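Local coordinates for protein peptidyl-prolyl cis-trans isomerase ([Pseudomonas syringae] pv. tomato str. DC3000, PDB 5XB0) that probably catalyses cis-trans isomerisation of the peptide bond before proline in proteins, the chain here being the FKBP-type part of a longer rotamase, at residues R14-G19 against F119-F124; G19-P24 against G32-E37; V54-R59 against S82-A87; G58-P61 against I65-Q68; Q89-P92 against K96-L99. One frame throughout, in Å; residues are numbered along the deposited sequence.

Contact 1: R14-G19 against F119-F124; sequences RTFMAG and FTPLVF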
# COMPACT_ATOMS: atom_id res chain seq x y z
N ARG A 14 2.09 -11.88 9.69
CA ARG A 14 2.46 -12.92 8.74
C ARG A 14 1.23 -13.71 8.27
O ARG A 14 1.13 -14.02 7.08
CB ARG A 14 3.49 -13.88 9.35
CG ARG A 14 4.87 -13.25 9.49
CD ARG A 14 5.95 -14.20 9.01
NE ARG A 14 5.84 -15.52 9.61
CZ ARG A 14 6.67 -16.53 9.36
NH1 ARG A 14 7.69 -16.36 8.53
NH2 ARG A 14 6.49 -17.71 9.94
N THR A 15 0.31 -14.02 9.17
CA THR A 15 -0.85 -14.82 8.76
C THR A 15 -1.81 -13.97 7.94
O THR A 15 -2.43 -14.46 7.00
CB THR A 15 -1.60 -15.46 9.96
OG1 THR A 15 -2.11 -14.45 10.84
CG2 THR A 15 -0.68 -16.36 10.74
N PHE A 16 -1.92 -12.68 8.27
CA PHE A 16 -2.73 -11.79 7.44
C PHE A 16 -2.16 -11.72 6.03
O PHE A 16 -2.89 -11.86 5.04
CB PHE A 16 -2.80 -10.39 8.05
CG PHE A 16 -3.62 -9.42 7.24
CD1 PHE A 16 -5.00 -9.41 7.33
CD2 PHE A 16 -3.01 -8.52 6.37
CE1 PHE A 16 -5.76 -8.52 6.58
CE2 PHE A 16 -3.75 -7.65 5.62
CZ PHE A 16 -5.13 -7.64 5.72
N MET A 17 -0.85 -11.49 5.93
CA MET A 17 -0.22 -11.36 4.63
C MET A 17 -0.31 -12.66 3.84
O MET A 17 -0.58 -12.63 2.64
CB MET A 17 1.25 -10.93 4.76
CG MET A 17 1.45 -9.52 5.28
SD MET A 17 0.66 -8.22 4.28
CE MET A 17 1.53 -8.39 2.72
N ALA A 18 -0.10 -13.80 4.49
CA ALA A 18 -0.15 -15.07 3.78
C ALA A 18 -1.56 -15.34 3.25
O ALA A 18 -1.72 -15.93 2.17
CB ALA A 18 0.32 -16.21 4.67
N GLY A 19 -2.56 -14.94 4.02
CA GLY A 19 -3.94 -15.14 3.64
C GLY A 19 -4.24 -14.33 2.39
O GLY A 19 -4.83 -14.84 1.44
N PHE A 119 3.85 -2.91 13.47
CA PHE A 119 3.66 -4.17 12.77
C PHE A 119 2.26 -4.31 12.18
O PHE A 119 1.66 -5.39 12.21
CB PHE A 119 3.97 -5.35 13.70
CG PHE A 119 5.31 -5.23 14.36
CD1 PHE A 119 6.45 -5.20 13.59
CD2 PHE A 119 5.42 -5.09 15.73
CE1 PHE A 119 7.70 -5.06 14.18
CE2 PHE A 119 6.67 -4.97 16.34
CZ PHE A 119 7.80 -4.95 15.56
N THR A 120 1.78 -3.22 11.60
CA THR A 120 0.47 -3.23 10.96
C THR A 120 0.61 -3.19 9.44
O THR A 120 1.03 -2.19 8.87
CB THR A 120 -0.37 -2.03 11.41
OG1 THR A 120 -0.49 -2.04 12.84
CG2 THR A 120 -1.76 -2.07 10.81
N PRO A 121 0.25 -4.30 8.77
CA PRO A 121 0.14 -4.24 7.30
C PRO A 121 -0.98 -3.29 6.89
O PRO A 121 -1.95 -3.13 7.62
CB PRO A 121 -0.16 -5.69 6.91
CG PRO A 121 -0.76 -6.31 8.13
CD PRO A 121 -0.22 -5.58 9.33
N LEU A 122 -0.84 -2.65 5.73
CA LEU A 122 -1.82 -1.65 5.30
C LEU A 122 -2.49 -2.08 4.00
O LEU A 122 -1.85 -2.68 3.14
CB LEU A 122 -1.16 -0.29 5.11
CG LEU A 122 -0.40 0.26 6.32
CD1 LEU A 122 0.20 1.63 5.99
CD2 LEU A 122 -1.35 0.35 7.51
N VAL A 123 -3.77 -1.76 3.86
CA VAL A 123 -4.52 -2.09 2.65
C VAL A 123 -4.93 -0.82 1.94
O VAL A 123 -5.64 0.00 2.51
CB VAL A 123 -5.76 -2.93 2.96
CG1 VAL A 123 -6.46 -3.33 1.68
CG2 VAL A 123 -5.37 -4.17 3.78
N PHE A 124 -4.46 -0.63 0.71
CA PHE A 124 -4.80 0.56 -0.07
C PHE A 124 -5.66 0.22 -1.26
O PHE A 124 -5.47 -0.80 -1.90
CB PHE A 124 -3.54 1.25 -0.58
CG PHE A 124 -2.76 1.95 0.47
CD1 PHE A 124 -3.02 3.28 0.77
CD2 PHE A 124 -1.74 1.30 1.15
CE1 PHE A 124 -2.28 3.94 1.75
CE2 PHE A 124 -1.00 1.96 2.13
CZ PHE A 124 -1.27 3.28 2.42

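Contact 2: G19-P24 against G32-E37; sequences GEKAKP and GILMTE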
# COMPACT_ATOMS: atom_id res chain seq x y z
N GLY A 19 -2.56 -14.94 4.02
CA GLY A 19 -3.94 -15.14 3.64
C GLY A 19 -4.24 -14.33 2.39
O GLY A 19 -4.83 -14.84 1.44
N GLU A 20 -3.81 -13.08 2.39
CA GLU A 20 -4.06 -12.21 1.23
C GLU A 20 -3.32 -12.72 -0.00
O GLU A 20 -3.84 -12.65 -1.12
CB GLU A 20 -3.66 -10.76 1.53
CG GLU A 20 -4.49 -10.09 2.65
CD GLU A 20 -5.97 -10.01 2.32
OE1 GLU A 20 -6.29 -9.56 1.19
OE2 GLU A 20 -6.79 -10.40 3.18
N LYS A 21 -2.11 -13.23 0.21
CA LYS A 21 -1.27 -13.70 -0.90
C LYS A 21 -1.90 -14.88 -1.66
O LYS A 21 -1.68 -15.06 -2.86
CB LYS A 21 0.12 -14.09 -0.36
CG LYS A 21 1.15 -14.47 -1.40
CD LYS A 21 2.50 -14.69 -0.74
CE LYS A 21 3.45 -15.46 -1.63
NZ LYS A 21 4.78 -15.67 -0.99
N ALA A 22 -2.69 -15.67 -0.94
CA ALA A 22 -3.26 -16.90 -1.48
C ALA A 22 -4.52 -16.66 -2.30
O ALA A 22 -5.01 -17.57 -2.97
CB ALA A 22 -3.55 -17.88 -0.35
N LYS A 23 -5.03 -15.44 -2.25
CA LYS A 23 -6.31 -15.14 -2.90
C LYS A 23 -6.17 -15.10 -4.42
O LYS A 23 -5.09 -14.78 -4.94
CB LYS A 23 -6.88 -13.83 -2.36
CG LYS A 23 -7.27 -13.92 -0.89
CD LYS A 23 -7.91 -12.64 -0.38
CE LYS A 23 -8.39 -12.84 1.04
NZ LYS A 23 -9.05 -11.64 1.61
N PRO A 24 -7.26 -15.43 -5.14
CA PRO A 24 -7.21 -15.49 -6.60
C PRO A 24 -6.85 -14.16 -7.25
O PRO A 24 -7.38 -13.11 -6.87
CB PRO A 24 -8.63 -15.90 -6.99
CG PRO A 24 -9.18 -16.54 -5.78
CD PRO A 24 -8.59 -15.80 -4.63
N GLY A 32 7.32 -8.04 -1.18
CA GLY A 32 6.17 -8.60 -0.50
C GLY A 32 4.85 -7.86 -0.65
O GLY A 32 3.86 -8.25 -0.05
N ILE A 33 4.83 -6.80 -1.45
CA ILE A 33 3.58 -6.08 -1.71
C ILE A 33 2.67 -6.95 -2.57
O ILE A 33 3.12 -7.55 -3.55
CB ILE A 33 3.81 -4.71 -2.40
CG1 ILE A 33 4.35 -3.68 -1.40
CG2 ILE A 33 2.49 -4.14 -2.94
CD1 ILE A 33 5.78 -3.87 -1.00
N LEU A 34 1.39 -7.03 -2.20
CA LEU A 34 0.42 -7.86 -2.90
C LEU A 34 -0.59 -7.00 -3.64
O LEU A 34 -1.23 -6.15 -3.05
CB LEU A 34 -0.32 -8.78 -1.93
CG LEU A 34 0.57 -9.58 -0.98
CD1 LEU A 34 -0.26 -10.26 0.11
CD2 LEU A 34 1.37 -10.63 -1.76
N MET A 35 -0.74 -7.26 -4.93
CA MET A 35 -1.59 -6.44 -5.77
C MET A 35 -2.74 -7.24 -6.35
O MET A 35 -2.58 -8.38 -6.82
CB MET A 35 -0.76 -5.82 -6.91
CG MET A 35 -1.54 -4.88 -7.83
SD MET A 35 -2.40 -5.69 -9.19
CE MET A 35 -1.04 -6.01 -10.30
N THR A 36 -3.92 -6.63 -6.32
CA THR A 36 -5.07 -7.14 -7.04
C THR A 36 -5.57 -6.05 -7.98
O THR A 36 -5.74 -4.91 -7.56
CB THR A 36 -6.21 -7.54 -6.09
OG1 THR A 36 -5.69 -8.40 -5.05
CG2 THR A 36 -7.31 -8.27 -6.85
N GLU A 37 -5.79 -6.38 -9.25
CA GLU A 37 -6.22 -5.37 -10.20
C GLU A 37 -7.72 -5.27 -10.27
O GLU A 37 -8.40 -6.25 -10.62
CB GLU A 37 -5.65 -5.67 -11.59
CG GLU A 37 -6.02 -4.66 -12.65
CD GLU A 37 -5.08 -4.74 -13.84
OE1 GLU A 37 -5.43 -5.46 -14.81
OE2 GLU A 37 -4.00 -4.12 -13.80

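Contact 3: V54-R59 against S82-A87; sequences VRYVGR and SGWTSA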
# COMPACT_ATOMS: atom_id res chain seq x y z
N VAL A 54 -2.95 10.59 -7.58
CA VAL A 54 -3.78 9.46 -7.20
C VAL A 54 -5.04 9.86 -6.44
O VAL A 54 -5.10 10.92 -5.83
CB VAL A 54 -2.99 8.47 -6.31
CG1 VAL A 54 -1.87 7.81 -7.12
CG2 VAL A 54 -2.44 9.18 -5.05
N ARG A 55 -6.04 8.99 -6.51
CA ARG A 55 -7.05 8.91 -5.47
C ARG A 55 -6.73 7.66 -4.67
O ARG A 55 -6.27 6.67 -5.24
CB ARG A 55 -8.46 8.80 -6.05
CG ARG A 55 -8.93 9.97 -6.84
CD ARG A 55 -10.40 9.80 -7.18
NE ARG A 55 -10.93 11.02 -7.76
CZ ARG A 55 -10.92 11.29 -9.06
NH1 ARG A 55 -10.41 10.40 -9.91
NH2 ARG A 55 -11.42 12.42 -9.50
N TYR A 56 -6.98 7.69 -3.37
CA TYR A 56 -6.66 6.52 -2.57
C TYR A 56 -7.51 6.42 -1.31
O TYR A 56 -8.01 7.41 -0.79
CB TYR A 56 -5.18 6.50 -2.18
CG TYR A 56 -4.78 7.58 -1.20
CD1 TYR A 56 -4.47 8.86 -1.64
CD2 TYR A 56 -4.72 7.32 0.17
CE1 TYR A 56 -4.12 9.87 -0.74
CE2 TYR A 56 -4.37 8.33 1.08
CZ TYR A 56 -4.05 9.59 0.61
OH TYR A 56 -3.71 10.59 1.50
N VAL A 57 -7.65 5.20 -0.83
CA VAL A 57 -8.19 4.94 0.49
C VAL A 57 -7.23 3.99 1.17
O VAL A 57 -6.90 2.94 0.63
CB VAL A 57 -9.60 4.33 0.44
CG1 VAL A 57 -10.11 4.08 1.86
CG2 VAL A 57 -10.56 5.27 -0.28
N GLY A 58 -6.78 4.36 2.37
CA GLY A 58 -5.87 3.51 3.13
C GLY A 58 -6.57 2.97 4.36
O GLY A 58 -7.15 3.73 5.13
N ARG A 59 -6.53 1.65 4.52
CA ARG A 59 -7.20 0.97 5.62
C ARG A 59 -6.28 0.08 6.43
O ARG A 59 -5.33 -0.51 5.90
CB ARG A 59 -8.36 0.13 5.10
CG ARG A 59 -9.40 0.91 4.32
CD ARG A 59 -10.44 -0.03 3.75
NE ARG A 59 -11.72 0.11 4.43
CZ ARG A 59 -12.73 0.84 3.97
NH1 ARG A 59 -12.61 1.47 2.81
NH2 ARG A 59 -13.85 0.92 4.67
N SER A 82 7.77 3.09 1.38
CA SER A 82 8.53 2.41 0.35
C SER A 82 7.69 1.42 -0.45
O SER A 82 7.99 1.15 -1.60
CB SER A 82 9.76 1.72 0.96
OG SER A 82 9.41 0.88 2.04
N GLY A 83 6.61 0.90 0.14
CA GLY A 83 5.72 0.01 -0.58
C GLY A 83 5.05 0.69 -1.76
O GLY A 83 4.80 0.07 -2.79
N TRP A 84 4.74 1.98 -1.62
CA TRP A 84 4.22 2.74 -2.78
C TRP A 84 5.32 2.94 -3.82
O TRP A 84 5.09 2.80 -5.02
CB TRP A 84 3.67 4.11 -2.35
CG TRP A 84 2.26 4.12 -1.83
CD1 TRP A 84 1.64 3.15 -1.10
CD2 TRP A 84 1.30 5.16 -2.01
NE1 TRP A 84 0.35 3.53 -0.81
CE2 TRP A 84 0.12 4.76 -1.36
CE3 TRP A 84 1.33 6.40 -2.67
CZ2 TRP A 84 -1.03 5.56 -1.34
CZ3 TRP A 84 0.19 7.19 -2.65
CH2 TRP A 84 -0.97 6.77 -1.99
N THR A 85 6.51 3.31 -3.35
CA THR A 85 7.62 3.57 -4.25
C THR A 85 7.86 2.42 -5.23
O THR A 85 8.00 2.62 -6.43
CB THR A 85 8.91 3.82 -3.48
OG1 THR A 85 8.70 4.89 -2.55
CG2 THR A 85 10.03 4.20 -4.44
N SER A 86 7.92 1.20 -4.70
CA SER A 86 8.19 0.06 -5.55
C SER A 86 6.95 -0.36 -6.32
O SER A 86 7.02 -0.61 -7.52
CB SER A 86 8.72 -1.11 -4.73
OG SER A 86 7.84 -1.44 -3.68
N ALA A 87 5.81 -0.47 -5.65
CA ALA A 87 4.65 -1.06 -6.30
C ALA A 87 4.14 -0.18 -7.43
O ALA A 87 3.79 -0.68 -8.50
CB ALA A 87 3.54 -1.31 -5.28

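Contact 4: G58-P61 against I65-Q68; sequences GRLP and IFDQ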
# COMPACT_ATOMS: atom_id res chain seq x y z
N GLY A 58 -6.78 4.36 2.37
CA GLY A 58 -5.87 3.51 3.13
C GLY A 58 -6.57 2.97 4.36
O GLY A 58 -7.15 3.73 5.13
N ARG A 59 -6.53 1.65 4.52
CA ARG A 59 -7.20 0.97 5.62
C ARG A 59 -6.28 0.08 6.43
O ARG A 59 -5.33 -0.51 5.90
CB ARG A 59 -8.36 0.13 5.10
CG ARG A 59 -9.40 0.91 4.32
CD ARG A 59 -10.44 -0.03 3.75
NE ARG A 59 -11.72 0.11 4.43
CZ ARG A 59 -12.73 0.84 3.97
NH1 ARG A 59 -12.61 1.47 2.81
NH2 ARG A 59 -13.85 0.92 4.67
N LEU A 60 -6.60 -0.03 7.72
CA LEU A 60 -6.01 -1.06 8.59
C LEU A 60 -6.62 -2.41 8.22
O LEU A 60 -7.65 -2.47 7.54
CB LEU A 60 -6.27 -0.73 10.06
CG LEU A 60 -5.89 0.68 10.51
CD1 LEU A 60 -6.23 0.90 11.97
CD2 LEU A 60 -4.42 0.92 10.24
N PRO A 61 -5.99 -3.51 8.67
CA PRO A 61 -6.54 -4.83 8.33
C PRO A 61 -7.98 -5.06 8.77
O PRO A 61 -8.67 -5.86 8.14
CB PRO A 61 -5.60 -5.79 9.05
CG PRO A 61 -4.28 -5.07 9.06
CD PRO A 61 -4.64 -3.60 9.23
N ILE A 65 -10.45 3.06 8.00
CA ILE A 65 -9.75 4.01 7.14
C ILE A 65 -8.86 4.92 7.98
O ILE A 65 -9.36 5.61 8.87
CB ILE A 65 -10.74 4.85 6.34
CG1 ILE A 65 -11.52 3.96 5.38
CG2 ILE A 65 -10.01 5.98 5.59
CD1 ILE A 65 -12.63 4.71 4.65
N PHE A 66 -7.56 4.91 7.72
CA PHE A 66 -6.66 5.78 8.47
C PHE A 66 -6.29 7.05 7.69
O PHE A 66 -5.87 8.03 8.29
CB PHE A 66 -5.39 5.04 8.88
CG PHE A 66 -4.56 4.56 7.74
CD1 PHE A 66 -3.64 5.40 7.13
CD2 PHE A 66 -4.69 3.26 7.27
CE1 PHE A 66 -2.86 4.96 6.07
CE2 PHE A 66 -3.91 2.82 6.22
CZ PHE A 66 -3.00 3.67 5.62
N ASP A 67 -6.46 7.01 6.37
CA ASP A 67 -6.24 8.19 5.53
C ASP A 67 -6.88 7.94 4.17
O ASP A 67 -6.95 6.79 3.72
CB ASP A 67 -4.74 8.48 5.37
CG ASP A 67 -4.47 9.83 4.68
OD1 ASP A 67 -5.30 10.74 4.79
OD2 ASP A 67 -3.40 9.96 4.03
N GLN A 68 -7.35 9.00 3.53
CA GLN A 68 -7.88 8.90 2.17
C GLN A 68 -7.81 10.25 1.47
O GLN A 68 -7.74 11.29 2.12
CB GLN A 68 -9.31 8.37 2.17
CG GLN A 68 -10.33 9.31 2.79
CD GLN A 68 -11.69 8.67 2.95
OE1 GLN A 68 -12.27 8.68 4.03
NE2 GLN A 68 -12.22 8.11 1.87

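Contact 5: Q89-P92 against K96-L99; sequences QNMP and KWRL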
# COMPACT_ATOMS: atom_id res chain seq x y z
N GLN A 89 5.53 1.80 -9.47
CA GLN A 89 6.29 1.80 -10.73
C GLN A 89 5.75 0.79 -11.74
O GLN A 89 6.06 0.87 -12.93
CB GLN A 89 7.76 1.50 -10.45
CG GLN A 89 8.47 2.66 -9.78
CD GLN A 89 9.91 2.32 -9.45
OE1 GLN A 89 10.74 2.14 -10.34
NE2 GLN A 89 10.20 2.20 -8.16
N ASN A 90 4.94 -0.14 -11.26
CA ASN A 90 4.31 -1.15 -12.11
C ASN A 90 2.97 -0.72 -12.67
O ASN A 90 2.40 -1.40 -13.53
CB ASN A 90 4.11 -2.43 -11.31
CG ASN A 90 5.41 -3.03 -10.85
OD1 ASN A 90 6.15 -3.58 -11.65
ND2 ASN A 90 5.69 -2.92 -9.55
N MET A 91 2.46 0.40 -12.17
CA MET A 91 1.05 0.73 -12.36
C MET A 91 0.83 1.70 -13.52
O MET A 91 1.37 2.80 -13.52
CB MET A 91 0.49 1.33 -11.07
CG MET A 91 -1.01 1.46 -11.10
SD MET A 91 -1.64 2.07 -9.52
CE MET A 91 -3.40 1.94 -9.79
N PRO A 92 0.02 1.30 -14.51
CA PRO A 92 -0.25 2.20 -15.64
C PRO A 92 -1.34 3.22 -15.30
O PRO A 92 -2.28 2.90 -14.58
CB PRO A 92 -0.72 1.25 -16.74
CG PRO A 92 -1.33 0.10 -16.01
CD PRO A 92 -0.60 -0.03 -14.69
N LYS A 96 -6.93 0.88 -11.53
CA LYS A 96 -7.36 0.90 -10.12
C LYS A 96 -6.87 -0.40 -9.50
O LYS A 96 -7.24 -1.49 -9.96
CB LYS A 96 -8.88 1.01 -9.98
CG LYS A 96 -9.51 2.23 -10.64
CD LYS A 96 -10.90 2.51 -10.05
CE LYS A 96 -11.84 3.16 -11.06
NZ LYS A 96 -12.24 2.20 -12.13
N TRP A 97 -6.03 -0.27 -8.47
CA TRP A 97 -5.37 -1.40 -7.81
C TRP A 97 -5.66 -1.46 -6.32
O TRP A 97 -5.77 -0.42 -5.67
CB TRP A 97 -3.85 -1.31 -7.99
CG TRP A 97 -3.35 -1.77 -9.32
CD1 TRP A 97 -4.10 -2.13 -10.41
CD2 TRP A 97 -1.99 -1.95 -9.70
NE1 TRP A 97 -3.28 -2.52 -11.45
CE2 TRP A 97 -1.98 -2.43 -11.03
CE3 TRP A 97 -0.76 -1.76 -9.03
CZ2 TRP A 97 -0.79 -2.70 -11.72
CZ3 TRP A 97 0.41 -2.06 -9.71
CH2 TRP A 97 0.38 -2.52 -11.04
N ARG A 98 -5.75 -2.68 -5.80
CA ARG A 98 -5.70 -2.93 -4.37
C ARG A 98 -4.29 -3.38 -4.04
O ARG A 98 -3.74 -4.25 -4.70
CB ARG A 98 -6.73 -3.99 -3.97
CG ARG A 98 -6.67 -4.41 -2.50
CD ARG A 98 -7.89 -5.29 -2.19
NE ARG A 98 -8.09 -5.59 -0.78
CZ ARG A 98 -7.50 -6.60 -0.16
NH1 ARG A 98 -6.65 -7.36 -0.84
NH2 ARG A 98 -7.73 -6.84 1.13
N LEU A 99 -3.67 -2.72 -3.06
CA LEU A 99 -2.34 -3.09 -2.59
C LEU A 99 -2.40 -3.49 -1.14
O LEU A 99 -2.95 -2.75 -0.32
CB LEU A 99 -1.35 -1.93 -2.74
CG LEU A 99 -1.06 -1.39 -4.13
CD1 LEU A 99 -0.02 -0.28 -4.04
CD2 LEU A 99 -0.57 -2.51 -5.06

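Contact 1: R14-G19 against F119-F124
Phe16, on the helix, and Pro121, just before the last strand, form the main contact. The ring atom CD2 of Phe16 reaches CG of Pro121 at 3.6 Å, while CE2 stays slightly farther off, the proline ring coming up to the aromatic ring obliquely. Farther along, the tip of the ring touches the strand: Phe16 CZ lies 4.0 Å from CG2 of Val123, which sits at the ring edge near its plane. Met17 adds a second point of contact, its SD 3.7 Å from Pro121 CB, and the proline is thus gripped by two successive helix residues. Phe16 extends outward from the helix with CG anti to its backbone N (chi1 180°), which carries the ring across to the strand. Met17 instead bends at both chi2 and chi3 and curls its sulfur toward the proline. Everything that meets is apolar. Val100 of strand 96-101 touches both Phe16 and Met17, Pro61 also touches Phe16, and Glu13 on the preceding helical turn touches Pro121. Helix 6-21 thereby rests against the sheet where strand 122-132 begins; that strand lies between 96-101, bonded through Leu122 to Ile101, and 51-59, bonded through Val123 to Arg59.

Contact 2: G19-P24 against G32-E37
Leu34 makes the apolar part of this contact, splitting its two methyl groups between the successive residues Glu20 and Lys21 of helix 6-21. CD1 of Leu34 comes within 3.5 Å of the backbone N of Lys21 and 3.7 Å of Glu20 CB. The other branch, CD2, lies 3.9 Å from Lys21 CG and touches the start of that lysine's aliphatic chain, the two side chains crossing at about a right angle. Lys21 leaves with CG anti to its backbone N (chi1 -174°) and stays extended beyond it, which brushes its first methylenes past Leu34 while taking the ammonium away to a salt bridge with Glu28.

The fold here is a helix laid over a sheet: the C-terminal part of helix 6-21 lies over strand 34-37, which pairs antiparallel with strand 96-101 and with the short strand 27-28, so the chain leaves the helix and soon returns underneath it.

The polar interactions centre on Glu20. Lys23 NZ forms a salt bridge with Glu20 OE2 at 3.0 Å, approaching on the syn side and 33° out of the carboxylate plane. The other carboxylate oxygen, Glu20 OE1, forms a salt bridge with Arg98 NH1 of strand 96-101, so two positive groups share this buried carboxylate and would be expected to favour its ionised form. In the backbone, Lys23 N donates to Glu20 O at 3.2 Å, and on the strand Leu34 is bonded to Val100.

Contact 3: V54-R59 against S82-A87
Trp84 points the edge of its indole at the face of Tyr56, a T-shaped pair with the six-membered ring centroid 5.5 Å from that of tyrosine and the planes at 83°. The leading atom is CH2 of Trp84, 4.0 Å from Tyr56 CG and nearly as close to CD1, so the indole edge meets the phenol ring away from its centre, toward the rim where the ring joins its own backbone. The tyrosine carbon in turn lies in the plane of the indole. With CG between the backbone N and carbonyl carbon, chi1 of 69° stands the Tyr56 ring off the strand, with one face turned to the helix. Val54, two residues earlier and on the same face of the strand, comes from the opposite direction to Trp84: its CG2 is 4.1 Å from Trp84 CZ3, meeting the indole obliquely. Ile126 touches both Val54 and Trp84, and Phe124 makes a second edge-to-face pair with the indole. The phenol hydroxyl of Tyr56 is hydrogen-bonded to Asp67, away from the tryptophan. In FKBP domains an equivalent tryptophan on the short helix forms the floor of the proline pocket, ringed by aromatic residues; a tartrate, probably from the crystallisation liquor, bound about 4 Å from the Trp84 side chain is consistent with such a pocket here. Chemically, the slightly positive C-H rim of the indole meets the electron-rich tyrosine face, and this would favour the perpendicular setting of the two rings, while the hydroxyl is left to Asp67.

Contact 4: G58-P61 against I65-Q68
Gly58 and the bulged strand 65-68 exchange two backbone hydrogen bonds. Gly58 N donates to Asp67 O at 2.8 Å, almost in line with that carbonyl (C=O...N 170°). In return Phe66 N gives its proton to Gly58 O at 2.9 Å, tilted 24° from the carbonyl plane. The same oxygen also receives a CA-H...O contact from Ile65 CA at 3.3 Å. Phe66 and Asp67 both stand opposite Gly58, the signature of a classic beta bulge, and the antiparallel register slips by one residue before Arg59 pairs with Ile65 without hydrogen bonds. The bulge lies in the hairpin joining strands 51-59 and 65-68. It turns the Phe66 ring back over the glycine: chi1 of 63° puts the ring above the opposing peptide, with Gly58 O over one face and CE2 only 3.2 Å from Gly58 C, tight packing for which a glycine leaves room. Leu60 CD2 follows at 3.8 Å from Phe66 CD2, and Leu122 of the next strand touches both. Toward the other face of the sheet Arg59 lays its guanidinium flat on Ile65, whose CG1 is 3.6 Å from Arg59 CZ and centred over the plane; the arginine's NE is hydrogen-bonded to Gly63 O in the turn.

Contact 5: Q89-P92 against K96-L99
Met91 lies lengthwise over the Trp97 indole, and CH-pi contact is the chief interaction. Its CG sits 3.8 Å from the centroid of the six-membered ring, only 10° off the ring normal. With chi1 at -169° and the chain extended to its end, the methionine slides over the indole in the direction opposite to the tryptophan side chain, so its successive atoms follow the ring toward the backbone of strand 96-101.

A Met-aromatic contact follows next along the chain: SD is 4.5 Å from the same centroid but oblique, 33° from the normal. CE then reaches the five-membered ring, 3.7 Å from Trp97 CG.

Plain apolar contact fills in the far end. Met91 CB is 3.7 Å from Trp97 CZ3, Asn90 CB meets CH2 at the ring edge and in its plane, and Pro92 CD packs at 4.0 Å from Trp97 CZ2, the two side chains crossing at about a right angle. On the other side of the indole plane, Met35 of strand 34-37 touches the ring, which is thus held between two methionines.

Polar groups are turned elsewhere: Trp97 NE1 is hydrogen-bonded to Glu37, and the Asn90 amide donates to Ala87 O at the end of the short helix. In this FKBP-type domain the loop leading from helix 82-87 to strand 96-101 thereby folds back on the tryptophan of that strand, on the sheet face that carries helix 82-87.

The other four contacts are nested inside the loop closed by contact 1, between helix 6-21 and the last strand. Contact 2, about 10 Å away between centres, uses the same helix and shares Gly19. Contacts 3 and 4 (centres about 11 Å apart) share Gly58 and Arg59 of strand 51-59; contact 5 follows, about 8 Å from contact 3. All five reach one antiparallel sheet, in which strands 34-37, 96-101, 122-132, 51-59 and 65-68 are successive neighbours. Contacts 2 and 4, centres about 17 Å apart, lie toward its opposite ends. Helix 82-87 lies on one face, as in the FKBP fold, and helix 6-21 on the other, which ties the N-terminal helix to the FKBP-type domain.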